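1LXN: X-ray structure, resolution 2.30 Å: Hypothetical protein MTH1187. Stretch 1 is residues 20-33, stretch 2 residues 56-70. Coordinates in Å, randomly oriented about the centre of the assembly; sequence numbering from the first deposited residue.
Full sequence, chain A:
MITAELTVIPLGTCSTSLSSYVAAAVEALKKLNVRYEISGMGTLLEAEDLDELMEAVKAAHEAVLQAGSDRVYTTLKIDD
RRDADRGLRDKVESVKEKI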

# COMPACT_ATOMS: atom_id res chain seq x y z
N SER A 20 -12.01 -0.65 -9.22
CA SER A 20 -12.99 -0.56 -8.15
C SER A 20 -12.53 -1.39 -6.96
O SER A 20 -12.82 -1.05 -5.81
CB SER A 20 -14.37 -1.03 -8.63
OG SER A 20 -14.84 -0.17 -9.66
N TYR A 21 -11.84 -2.49 -7.24
CA TYR A 21 -11.34 -3.35 -6.17
C TYR A 21 -10.22 -2.62 -5.43
O TYR A 21 -10.15 -2.65 -4.21
CB TYR A 21 -10.81 -4.66 -6.74
CG TYR A 21 -11.87 -5.72 -6.94
CD1 TYR A 21 -12.52 -6.29 -5.85
CD2 TYR A 21 -12.19 -6.17 -8.22
CE1 TYR A 21 -13.48 -7.28 -6.03
CE2 TYR A 21 -13.15 -7.16 -8.41
CZ TYR A 21 -13.78 -7.71 -7.31
OH TYR A 21 -14.72 -8.71 -7.50
N VAL A 22 -9.35 -1.96 -6.19
CA VAL A 22 -8.24 -1.23 -5.60
C VAL A 22 -8.74 -0.02 -4.81
O VAL A 22 -8.22 0.28 -3.73
CB VAL A 22 -7.25 -0.76 -6.68
CG1 VAL A 22 -6.10 0.01 -6.03
CG2 VAL A 22 -6.70 -1.97 -7.45
N ALA A 23 -9.74 0.68 -5.33
CA ALA A 23 -10.30 1.82 -4.62
C ALA A 23 -10.86 1.33 -3.28
O ALA A 23 -10.71 2.00 -2.27
CB ALA A 23 -11.41 2.49 -5.44
N ALA A 24 -11.49 0.16 -3.27
CA ALA A 24 -12.02 -0.37 -2.01
C ALA A 24 -10.87 -0.67 -1.03
O ALA A 24 -11.00 -0.45 0.17
CB ALA A 24 -12.83 -1.64 -2.26
N ALA A 25 -9.76 -1.17 -1.55
CA ALA A 25 -8.61 -1.46 -0.70
C ALA A 25 -8.08 -0.16 -0.09
O ALA A 25 -7.80 -0.10 1.10
CB ALA A 25 -7.51 -2.15 -1.50
N VAL A 26 -7.97 0.87 -0.92
CA VAL A 26 -7.46 2.16 -0.46
C VAL A 26 -8.42 2.80 0.54
O VAL A 26 -7.99 3.40 1.53
CB VAL A 26 -7.22 3.12 -1.64
CG1 VAL A 26 -6.78 4.49 -1.13
CG2 VAL A 26 -6.16 2.54 -2.59
N GLU A 27 -9.71 2.66 0.28
CA GLU A 27 -10.72 3.22 1.16
C GLU A 27 -10.56 2.63 2.56
O GLU A 27 -10.75 3.32 3.56
CB GLU A 27 -12.12 2.91 0.62
CG GLU A 27 -13.18 3.92 1.03
CD GLU A 27 -13.25 5.11 0.07
OE1 GLU A 27 -13.67 4.91 -1.09
OE2 GLU A 27 -12.88 6.23 0.49
N ALA A 28 -10.20 1.35 2.62
CA ALA A 28 -10.00 0.69 3.91
C ALA A 28 -8.73 1.20 4.58
O ALA A 28 -8.68 1.37 5.80
CB ALA A 28 -9.94 -0.82 3.72
N LEU A 29 -7.70 1.45 3.76
CA LEU A 29 -6.41 1.96 4.22
C LEU A 29 -6.56 3.33 4.87
O LEU A 29 -5.96 3.62 5.91
CB LEU A 29 -5.44 2.13 3.05
CG LEU A 29 -4.62 0.94 2.54
CD1 LEU A 29 -4.00 1.28 1.20
CD2 LEU A 29 -3.55 0.61 3.57
N LYS A 30 -7.36 4.18 4.23
CA LYS A 30 -7.60 5.55 4.69
C LYS A 30 -8.09 5.66 6.13
O LYS A 30 -7.98 6.73 6.73
CB LYS A 30 -8.63 6.23 3.77
CG LYS A 30 -8.16 6.40 2.34
CD LYS A 30 -9.28 6.90 1.43
CE LYS A 30 -9.78 8.28 1.84
NZ LYS A 30 -10.86 8.76 0.92
N LYS A 31 -8.65 4.58 6.67
CA LYS A 31 -9.17 4.61 8.03
C LYS A 31 -8.11 4.44 9.11
O LYS A 31 -8.37 4.71 10.28
CB LYS A 31 -10.24 3.53 8.20
CG LYS A 31 -11.37 3.62 7.20
CD LYS A 31 -12.47 2.62 7.54
CE LYS A 31 -13.54 2.58 6.45
NZ LYS A 31 -13.90 3.95 6.00
N LEU A 32 -6.91 4.00 8.72
CA LEU A 32 -5.83 3.81 9.68
C LEU A 32 -4.93 5.03 9.70
O LEU A 32 -5.02 5.88 8.83
CB LEU A 32 -5.01 2.55 9.35
CG LEU A 32 -5.65 1.19 9.67
CD1 LEU A 32 -6.00 1.12 11.15
CD2 LEU A 32 -6.89 0.97 8.83
N ASN A 33 -4.06 5.12 10.70
CA ASN A 33 -3.18 6.27 10.81
C ASN A 33 -1.92 6.16 9.95
O ASN A 33 -0.80 6.17 10.45
CB ASN A 33 -2.79 6.49 12.27
CG ASN A 33 -2.12 7.83 12.49
OD1 ASN A 33 -2.58 8.85 11.97
ND2 ASN A 33 -1.04 7.84 13.27
N ALA A 56 -3.17 -1.67 8.54
CA ALA A 56 -3.64 -1.04 7.31
C ALA A 56 -3.63 -2.05 6.16
O ALA A 56 -4.55 -2.08 5.33
CB ALA A 56 -2.78 0.16 6.95
N VAL A 57 -2.60 -2.89 6.11
CA VAL A 57 -2.49 -3.91 5.07
C VAL A 57 -3.58 -4.97 5.22
O VAL A 57 -4.17 -5.39 4.23
CB VAL A 57 -1.09 -4.58 5.09
CG1 VAL A 57 -1.05 -5.77 4.12
CG2 VAL A 57 -0.03 -3.55 4.68
N LYS A 58 -3.84 -5.41 6.45
CA LYS A 58 -4.89 -6.40 6.67
C LYS A 58 -6.23 -5.82 6.25
O LYS A 58 -7.03 -6.48 5.61
CB LYS A 58 -4.96 -6.82 8.15
CG LYS A 58 -3.92 -7.84 8.57
CD LYS A 58 -4.09 -8.27 10.03
CE LYS A 58 -3.82 -7.11 10.98
NZ LYS A 58 -3.83 -7.54 12.41
N ALA A 59 -6.46 -4.56 6.62
CA ALA A 59 -7.71 -3.90 6.28
C ALA A 59 -7.91 -3.82 4.76
O ALA A 59 -9.01 -4.09 4.26
CB ALA A 59 -7.74 -2.50 6.88
N ALA A 60 -6.86 -3.46 4.03
CA ALA A 60 -6.95 -3.34 2.58
C ALA A 60 -7.24 -4.70 1.97
O ALA A 60 -8.11 -4.82 1.11
CB ALA A 60 -5.65 -2.76 2.02
N HIS A 61 -6.51 -5.71 2.42
CA HIS A 61 -6.69 -7.08 1.94
C HIS A 61 -8.13 -7.56 2.16
O HIS A 61 -8.76 -8.08 1.23
CB HIS A 61 -5.72 -8.01 2.69
CG HIS A 61 -5.78 -9.44 2.23
ND1 HIS A 61 -5.03 -9.92 1.18
CD2 HIS A 61 -6.47 -10.50 2.71
CE1 HIS A 61 -5.25 -11.21 1.03
NE2 HIS A 61 -6.12 -11.59 1.95
N GLU A 62 -8.65 -7.37 3.37
CA GLU A 62 -10.00 -7.79 3.73
C GLU A 62 -11.08 -7.07 2.92
O GLU A 62 -12.09 -7.66 2.58
CB GLU A 62 -10.27 -7.54 5.22
CG GLU A 62 -9.20 -8.08 6.15
CD GLU A 62 -9.45 -9.51 6.60
OE1 GLU A 62 -10.06 -10.29 5.82
OE2 GLU A 62 -9.02 -9.86 7.72
N ALA A 63 -10.85 -5.79 2.62
CA ALA A 63 -11.82 -5.01 1.86
C ALA A 63 -12.04 -5.60 0.47
O ALA A 63 -13.15 -5.56 -0.05
CB ALA A 63 -11.37 -3.55 1.76
N VAL A 64 -10.98 -6.14 -0.12
CA VAL A 64 -11.10 -6.73 -1.45
C VAL A 64 -11.88 -8.04 -1.39
O VAL A 64 -12.64 -8.36 -2.30
CB VAL A 64 -9.71 -6.93 -2.08
CG1 VAL A 64 -9.84 -7.66 -3.41
CG2 VAL A 64 -9.05 -5.58 -2.29
N LEU A 65 -11.69 -8.79 -0.31
CA LEU A 65 -12.43 -10.03 -0.15
C LEU A 65 -13.90 -9.66 0.09
O LEU A 65 -14.79 -10.28 -0.48
CB LEU A 65 -11.91 -10.83 1.05
CG LEU A 65 -10.57 -11.56 0.89
CD1 LEU A 65 -10.03 -12.00 2.26
CD2 LEU A 65 -10.76 -12.77 -0.03
N GLN A 66 -14.13 -8.66 0.93
CA GLN A 66 -15.49 -8.22 1.23
C GLN A 66 -16.17 -7.68 -0.02
O GLN A 66 -17.38 -7.80 -0.17
CB GLN A 66 -15.51 -7.14 2.30
CG GLN A 66 -15.10 -7.62 3.68
CD GLN A 66 -15.61 -6.71 4.78
OE1 GLN A 66 -15.44 -5.48 4.72
NE2 GLN A 66 -16.24 -7.30 5.79
N ALA A 67 -15.38 -7.09 -0.90
CA ALA A 67 -15.87 -6.52 -2.14
C ALA A 67 -16.41 -7.62 -3.05
O ALA A 67 -17.10 -7.34 -4.02
CB ALA A 67 -14.75 -5.76 -2.84
N GLY A 68 -16.09 -8.88 -2.73
CA GLY A 68 -16.59 -9.97 -3.55
C GLY A 68 -15.58 -10.91 -4.17
O GLY A 68 -15.96 -11.90 -4.82
N SER A 69 -14.29 -10.64 -4.01
CA SER A 69 -13.26 -11.50 -4.58
C SER A 69 -13.07 -12.78 -3.77
O SER A 69 -13.02 -12.73 -2.54
CB SER A 69 -11.93 -10.76 -4.68
OG SER A 69 -10.97 -11.58 -5.31
N ASP A 70 -12.96 -13.90 -4.47
CA ASP A 70 -12.76 -15.20 -3.82
C ASP A 70 -11.29 -15.59 -3.72
O ASP A 70 -10.96 -16.63 -3.15
CB ASP A 70 -13.53 -16.28 -4.58
CG ASP A 70 -15.00 -16.32 -4.20
OD1 ASP A 70 -15.80 -16.83 -5.02
OD2 ASP A 70 -15.36 -15.86 -3.10

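The most striking feature of this contact is how close the two helices come: their axes approach to 7.5 Å, and the CA atoms of Ala 25 and Ala 60 lie only 4.1 Å apart. Alanine makes this possible. Ala 24, Ala 25 and Ala 28 on one helix pack against Ala 59, Ala 60 and Ala 63 on the other, and a methyl group is small enough to let one backbone settle almost directly against its neighbour. The helices run in roughly opposite directions, at 141°, so the register descends along one as it climbs along the other: Tyr 21 lies nearest Val 64, Ala 25 nearest Ala 60, and Leu 29 nearest Ala 56.

No hydrogen bond or salt bridge crosses the interface. The carbonyls are engaged within their own helices, as in Ala 28 N to Ala 24 O (3.1 Å) and Leu 29 N to Ala 25 O (3.1 Å), and the methyls of the partner helix pack against them. Ala 63 CB sits 3.5 Å from Ala 24 O, Ala 60 CB 3.5 Å from Ala 25 O, and Ala 28 CB 3.4 Å from Ala 59 O. Methyls also meet one another: Ala 28 CB lies 3.7 Å from Ala 63 CB, and Ala 25 CB 4.0 Å from Ala 60 CB. These are van der Waals contacts, and 589 Å² of surface, both sides summed, is buried between the two stretches.

Larger apolar side chains fill the space toward the ends, where the backbones stand farther apart. Leu 29 leaves its helix sideways, but its end comes nearer, bringing CD2 to 3.5 Å from Ala 56 CB. Beyond it, a type I turn from Leu 29 to Leu 32 extends the contact, and Leu 32 CD2 reaches within 4.1 Å of Ala 59 CB.

At the other end, Val 64 places CG2 3.8 Å from Ala 25 CB and CG1 3.9 Å from Tyr 21 CD1. The long tyrosine side chain reaches along the second stretch to Ala 67, whose CB is 3.8 Å from Tyr 21 CE1, and on to Ser 69, whose N is 4.0 Å from the same CE1. Here the chain leaves the helix through a Schellman motif, held by Ser 69 N to Val 64 O (3.3 Å) and Gly 68 N to Leu 65 O (3.0 Å). Gly 68 suits the turn because its phi of 123° would jam a CB against the preceding carbonyl oxygen.

Charged residues keep off the interface: Lys 30 NZ forms a salt bridge with Glu 27 OE2 (3.3 Å) on the exposed side of its own stretch.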